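PDB 5B3T: biliverdin reductase from Synechocystis sp., which probably reduces biliverdin with NAD(P)H in the breakdown of heme, as an enzyme of the Gfo/Idh/MocA family. Local coordinates for residues E30-W44 with A55-L69. Numbering follows the deposited sequence.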
loop_
_atom_site.group_PDB
_atom_site.type_symbol
_atom_site.label_atom_id
_atom_site.label_comp_id
_atom_site.label_asym_id
_atom_site.label_seq_id
_atom_site.Cartn_x
_atom_site.Cartn_y
_atom_site.Cartn_z
ATOM N N GLU A 30 11.101 2.550 13.548
ATOM C CA GLU A 30 10.973 2.288 14.978
ATOM C C GLU A 30 11.381 0.859 15.319
ATOM O O GLU A 30 12.089 0.628 16.306
ATOM C CB GLU A 30 9.541 2.571 15.436
ATOM C CG GLU A 30 9.170 4.050 15.434
ATOM C CD GLU A 30 7.689 4.291 15.664
ATOM O OE1 GLU A 30 6.891 3.343 15.506
ATOM O OE2 GLU A 30 7.322 5.435 16.005
ATOM N N VAL A 31 10.964 -0.112 14.506
ATOM C CA VAL A 31 11.258 -1.509 14.812
ATOM C C VAL A 31 12.692 -1.865 14.438
ATOM O O VAL A 31 13.359 -2.623 15.152
ATOM C CB VAL A 31 10.238 -2.429 14.115
ATOM C CG1 VAL A 31 10.553 -3.892 14.404
ATOM C CG2 VAL A 31 8.820 -2.086 14.561
ATOM N N PHE A 32 13.190 -1.338 13.316
ATOM C CA PHE A 32 14.567 -1.617 12.914
ATOM C C PHE A 32 15.560 -1.150 13.968
ATOM O O PHE A 32 16.553 -1.835 14.244
ATOM C CB PHE A 32 14.871 -0.959 11.567
ATOM C CG PHE A 32 14.398 -1.749 10.388
ATOM C CD1 PHE A 32 14.644 -3.105 10.311
ATOM C CD2 PHE A 32 13.711 -1.134 9.354
ATOM C CE1 PHE A 32 14.216 -3.842 9.228
ATOM C CE2 PHE A 32 13.280 -1.868 8.267
ATOM C CZ PHE A 32 13.532 -3.222 8.204
ATOM N N ARG A 33 15.259 -0.015 14.558
ATOM C CA ARG A 33 16.072 0.536 15.611
ATOM C C ARG A 33 16.006 -0.291 16.891
ATOM O O ARG A 33 16.990 -0.592 17.476
ATOM C CB ARG A 33 15.682 1.986 15.929
ATOM C CG ARG A 33 16.585 2.666 16.933
ATOM C CD ARG A 33 16.214 4.098 17.270
ATOM N NE ARG A 33 14.782 4.295 17.474
ATOM C CZ ARG A 33 14.207 5.447 17.824
ATOM N NH1 ARG A 33 14.969 6.519 18.075
ATOM N NH2 ARG A 33 12.888 5.513 17.955
ATOM N N GLY A 34 14.805 -0.660 17.281
ATOM C CA GLY A 34 14.583 -1.386 18.517
ATOM C C GLY A 34 15.091 -2.811 18.462
ATOM O O GLY A 34 15.536 -3.353 19.478
ATOM N N ASP A 35 15.035 -3.438 17.289
ATOM C CA ASP A 35 15.484 -4.816 17.146
ATOM C C ASP A 35 17.005 -4.859 17.091
ATOM O O ASP A 35 17.632 -4.083 16.362
ATOM C CB ASP A 35 14.890 -5.447 15.889
ATOM C CG ASP A 35 14.864 -6.964 15.954
ATOM O OD1 ASP A 35 15.948 -7.587 15.908
ATOM O OD2 ASP A 35 13.758 -7.537 16.049
ATOM N N ARG A 36 17.600 -5.768 17.859
ATOM C CA ARG A 36 19.053 -5.860 17.895
ATOM C C ARG A 36 19.636 -6.508 16.648
ATOM O O ARG A 36 20.847 -6.415 16.428
ATOM C CB ARG A 36 19.509 -6.652 19.116
ATOM C CG ARG A 36 19.444 -8.147 18.914
ATOM C CD ARG A 36 20.074 -8.848 20.089
ATOM N NE ARG A 36 21.058 -9.850 19.694
ATOM C CZ ARG A 36 20.753 -11.040 19.189
ATOM N NH1 ARG A 36 19.484 -11.384 19.011
ATOM N NH2 ARG A 36 21.718 -11.892 18.865
ATOM N N ARG A 37 18.809 -7.172 15.839
ATOM C CA ARG A 37 19.298 -7.792 14.615
ATOM C C ARG A 37 19.502 -6.793 13.484
ATOM O O ARG A 37 20.006 -7.182 12.425
ATOM C CB ARG A 37 18.329 -8.887 14.160
ATOM C CG ARG A 37 18.189 -10.054 15.129
ATOM C CD ARG A 37 17.011 -10.945 14.754
ATOM N NE ARG A 37 15.729 -10.290 15.004
ATOM C CZ ARG A 37 14.550 -10.786 14.643
ATOM N NH1 ARG A 37 14.481 -11.948 14.007
ATOM N NH2 ARG A 37 13.436 -10.119 14.917
ATOM N N SER A 38 19.133 -5.529 13.675
ATOM C CA SER A 38 19.162 -4.558 12.591
ATOM C C SER A 38 19.684 -3.222 13.098
ATOM O O SER A 38 19.729 -2.956 14.303
ATOM C CB SER A 38 17.776 -4.386 11.956
ATOM O OG SER A 38 16.792 -4.124 12.940
ATOM N N GLN A 39 20.070 -2.375 12.145
ATOM C CA GLN A 39 20.648 -1.065 12.422
ATOM C C GLN A 39 20.222 -0.106 11.321
ATOM O O GLN A 39 20.446 -0.383 10.138
ATOM C CB GLN A 39 22.176 -1.151 12.500
ATOM C CG GLN A 39 22.876 0.174 12.745
ATOM C CD GLN A 39 22.696 0.678 14.163
ATOM O OE1 GLN A 39 22.598 -0.107 15.105
ATOM N NE2 GLN A 39 22.661 1.996 14.322
ATOM N N LEU A 40 19.612 1.012 11.704
ATOM C CA LEU A 40 19.224 2.040 10.746
ATOM C C LEU A 40 20.435 2.917 10.441
ATOM O O LEU A 40 20.996 3.547 11.345
ATOM C CB LEU A 40 18.065 2.870 11.301
ATOM C CG LEU A 40 17.584 4.096 10.524
ATOM C CD1 LEU A 40 17.199 3.728 9.102
ATOM C CD2 LEU A 40 16.413 4.755 11.243
ATOM N N VAL A 41 20.842 2.953 9.177
ATOM C CA VAL A 41 22.068 3.635 8.770
ATOM C C VAL A 41 21.778 4.971 8.095
ATOM O O VAL A 41 22.402 5.982 8.419
ATOM C CB VAL A 41 22.910 2.719 7.856
ATOM C CG1 VAL A 41 24.049 3.506 7.218
ATOM C CG2 VAL A 41 23.438 1.527 8.639
ATOM N N SER A 42 20.846 5.000 7.145
ATOM C CA SER A 42 20.573 6.224 6.404
ATOM C C SER A 42 19.105 6.269 6.006
ATOM O O SER A 42 18.366 5.293 6.153
ATOM C CB SER A 42 21.468 6.340 5.164
ATOM O OG SER A 42 21.254 5.258 4.277
ATOM N N PHE A 43 18.688 7.427 5.503
ATOM C CA PHE A 43 17.350 7.583 4.953
ATOM C C PHE A 43 17.372 8.710 3.932
ATOM O O PHE A 43 18.326 9.488 3.851
ATOM C CB PHE A 43 16.310 7.850 6.047
ATOM C CG PHE A 43 16.222 9.290 6.460
ATOM C CD1 PHE A 43 17.132 9.821 7.359
ATOM C CD2 PHE A 43 15.230 10.113 5.953
ATOM C CE1 PHE A 43 17.056 11.146 7.741
ATOM C CE2 PHE A 43 15.149 11.441 6.331
ATOM C CZ PHE A 43 16.062 11.957 7.227
ATOM N N TRP A 44 16.301 8.781 3.144
ATOM C CA TRP A 44 16.097 9.847 2.174
ATOM C C TRP A 44 14.647 10.298 2.250
ATOM O O TRP A 44 13.739 9.472 2.372
ATOM C CB TRP A 44 16.438 9.386 0.745
ATOM C CG TRP A 44 16.140 10.399 -0.336
ATOM C CD1 TRP A 44 16.980 11.366 -0.808
ATOM C CD2 TRP A 44 14.925 10.522 -1.090
ATOM N NE1 TRP A 44 16.362 12.089 -1.802
ATOM C CE2 TRP A 44 15.100 11.591 -1.993
ATOM C CE3 TRP A 44 13.706 9.838 -1.084
ATOM C CZ2 TRP A 44 14.101 11.990 -2.881
ATOM C CZ3 TRP A 44 12.716 10.235 -1.967
ATOM C CH2 TRP A 44 12.920 11.301 -2.853
ATOM N N ALA A 55 15.002 12.941 10.537
ATOM C CA ALA A 55 16.372 12.896 11.039
ATOM C C ALA A 55 16.419 13.153 12.539
ATOM O O ALA A 55 17.196 12.521 13.262
ATOM C CB ALA A 55 17.235 13.914 10.294
ATOM N N ASP A 56 15.586 14.076 13.026
ATOM C CA ASP A 56 15.581 14.400 14.450
ATOM C C ASP A 56 15.000 13.256 15.272
ATOM O O ASP A 56 15.568 12.863 16.298
ATOM C CB ASP A 56 14.794 15.688 14.690
ATOM C CG ASP A 56 15.088 16.309 16.041
ATOM O OD1 ASP A 56 16.244 16.729 16.261
ATOM O OD2 ASP A 56 14.166 16.379 16.881
ATOM N N THR A 57 13.861 12.710 14.836
ATOM C CA THR A 57 13.234 11.615 15.569
ATOM C C THR A 57 14.170 10.420 15.687
ATOM O O THR A 57 14.273 9.807 16.755
ATOM C CB THR A 57 11.932 11.195 14.883
ATOM O OG1 THR A 57 11.021 12.300 14.859
ATOM C CG2 THR A 57 11.291 10.018 15.614
ATOM N N PHE A 58 14.874 10.084 14.608
ATOM C CA PHE A 58 15.631 8.843 14.553
ATOM C C PHE A 58 17.139 9.044 14.519
ATOM O O PHE A 58 17.858 8.076 14.263
ATOM C CB PHE A 58 15.199 8.009 13.343
ATOM C CG PHE A 58 13.756 7.597 13.379
ATOM C CD1 PHE A 58 13.322 6.632 14.272
ATOM C CD2 PHE A 58 12.837 8.172 12.521
ATOM C CE1 PHE A 58 11.993 6.250 14.312
ATOM C CE2 PHE A 58 11.505 7.794 12.552
ATOM C CZ PHE A 58 11.081 6.831 13.450
ATOM N N GLY A 59 17.636 10.254 14.784
ATOM C CA GLY A 59 19.067 10.494 14.884
ATOM C C GLY A 59 19.891 9.782 13.831
ATOM O O GLY A 59 20.854 9.072 14.143
ATOM N N VAL A 60 19.476 9.927 12.578
ATOM C CA VAL A 60 20.147 9.330 11.432
ATOM C C VAL A 60 20.382 10.435 10.414
ATOM O O VAL A 60 19.535 11.318 10.241
ATOM C CB VAL A 60 19.318 8.177 10.824
ATOM C CG1 VAL A 60 19.901 7.732 9.504
ATOM C CG2 VAL A 60 19.274 7.004 11.779
ATOM N N ARG A 61 21.545 10.399 9.752
ATOM C CA ARG A 61 21.701 11.530 8.848
ATOM C C ARG A 61 21.102 11.217 7.479
ATOM O O ARG A 61 21.177 10.077 7.013
ATOM C CB ARG A 61 23.170 11.896 8.688
ATOM C CG ARG A 61 23.741 12.647 9.877
ATOM C CD ARG A 61 25.165 13.123 9.619
ATOM N NE ARG A 61 26.112 12.020 9.462
ATOM C CZ ARG A 61 26.495 11.514 8.292
ATOM N NH1 ARG A 61 26.017 12.009 7.157
ATOM N NH2 ARG A 61 27.361 10.511 8.257
ATOM N N PRO A 62 20.511 12.212 6.825
ATOM C CA PRO A 62 19.889 11.970 5.519
ATOM C C PRO A 62 20.911 11.900 4.393
ATOM O O PRO A 62 21.934 12.589 4.406
ATOM C CB PRO A 62 18.965 13.181 5.346
ATOM C CG PRO A 62 19.637 14.261 6.130
ATOM C CD PRO A 62 20.258 13.578 7.317
ATOM N N GLN A 63 20.622 11.043 3.418
ATOM C CA GLN A 63 21.320 11.076 2.142
ATOM C C GLN A 63 20.658 12.103 1.230
ATOM O O GLN A 63 19.440 12.299 1.266
ATOM C CB GLN A 63 21.311 9.697 1.480
ATOM C CG GLN A 63 22.277 8.689 2.088
ATOM C CD GLN A 63 23.603 8.632 1.351
ATOM O OE1 GLN A 63 23.967 9.563 0.632
ATOM N NE2 GLN A 63 24.325 7.531 1.517
ATOM N N GLN A 64 21.475 12.771 0.413
ATOM C CA GLN A 64 20.952 13.851 -0.418
ATOM C C GLN A 64 20.120 13.332 -1.585
ATOM O O GLN A 64 19.218 14.032 -2.058
ATOM C CB GLN A 64 22.102 14.728 -0.923
ATOM C CG GLN A 64 23.172 13.985 -1.712
ATOM C CD GLN A 64 22.955 14.076 -3.211
ATOM O OE1 GLN A 64 22.074 14.796 -3.679
ATOM N NE2 GLN A 64 23.768 13.351 -3.973
ATOM N N SER A 65 20.397 12.116 -2.056
ATOM C CA SER A 65 19.615 11.480 -3.106
ATOM C C SER A 65 19.358 10.030 -2.724
ATOM O O SER A 65 20.159 9.411 -2.018
ATOM C CB SER A 65 20.330 11.543 -4.463
ATOM O OG SER A 65 21.511 10.757 -4.456
ATOM N N TRP A 66 18.230 9.484 -3.189
ATOM C CA TRP A 66 17.986 8.067 -2.940
ATOM C C TRP A 66 18.919 7.192 -3.769
ATOM O O TRP A 66 19.256 6.081 -3.347
ATOM C CB TRP A 66 16.517 7.704 -3.194
ATOM C CG TRP A 66 15.998 7.889 -4.598
ATOM C CD1 TRP A 66 15.211 8.909 -5.051
ATOM C CD2 TRP A 66 16.185 7.004 -5.712
ATOM N NE1 TRP A 66 14.914 8.724 -6.381
ATOM C CE2 TRP A 66 15.500 7.563 -6.809
ATOM C CE3 TRP A 66 16.873 5.800 -5.889
ATOM C CZ2 TRP A 66 15.485 6.959 -8.066
ATOM C CZ3 TRP A 66 16.859 5.203 -7.137
ATOM C CH2 TRP A 66 16.169 5.783 -8.209
ATOM N N GLN A 67 19.355 7.680 -4.936
ATOM C CA GLN A 67 20.346 6.950 -5.723
ATOM C C GLN A 67 21.620 6.712 -4.922
ATOM O O GLN A 67 22.194 5.618 -4.962
ATOM C CB GLN A 67 20.668 7.712 -7.012
ATOM C CG GLN A 67 19.511 7.839 -7.990
ATOM C CD GLN A 67 18.642 9.049 -7.718
ATOM O OE1 GLN A 67 18.654 9.604 -6.619
ATOM N NE2 GLN A 67 17.885 9.470 -8.725
ATOM N N ALA A 68 22.075 7.729 -4.186
ATOM C CA ALA A 68 23.250 7.555 -3.339
ATOM C C ALA A 68 22.971 6.581 -2.201
ATOM O O ALA A 68 23.844 5.788 -1.828
ATOM C CB ALA A 68 23.708 8.905 -2.788
ATOM N N LEU A 69 21.763 6.627 -1.635
ATOM C CA LEU A 69 21.413 5.721 -0.546
ATOM C C LEU A 69 21.500 4.266 -0.989
ATOM O O LEU A 69 22.126 3.439 -0.318
ATOM C CB LEU A 69 20.010 6.039 -0.023
ATOM C CG LEU A 69 19.487 5.219 1.163
ATOM C CD1 LEU A 69 18.560 6.071 1.999
ATOM C CD2 LEU A 69 18.757 3.955 0.714
HETATM O O HOH W 1 17.875 13.975 -4.255
#
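E30 meets the rim of the F58 ring with its methylene carbon CG, 3.8 Å from F58 CE1, while its carboxylate turns to R27. This is the edge of the NADP-binding Rossmann fold, where helix 23-34 and the outermost strand 38-44 of the parallel sheet are packed by the end of helix 48-58, the loop that follows it and the start of helix 66-70. At R33, F58 CD1 lies over the centre of one guanidinium face, 3.8 Å from R33 CZ, with the ring steeply tilted to it; an arginine suits this exposed place, its flat end probably helping to cover the buried ring. On the strand, L40 CG packs on V60 CG2 at 3.6 Å, an apolar contact of two branched side chains. S42 is small enough to admit L69, whose CG packs on the buried S42 OG; that hydroxyl has no polar partner. The CE1/CZ end of the F43 ring meets A55 CB and P62 CB, with V60 O at its edge, and F43 O accepts from Q63 N (2.8 Å, 165°). W44, with CG anti to its own N (chi1 175°), lays its indole against the first turn of helix 66-70. W66 supplies an edge to the W44 face, planes 82° apart. Cutting W44 back to an alanine would probably leave that edge without its ring face and open a gap beside the S65 N-cap. Over the same indole, W66 CB sits 4.1 Å from the centroid of the W44 five-membered ring.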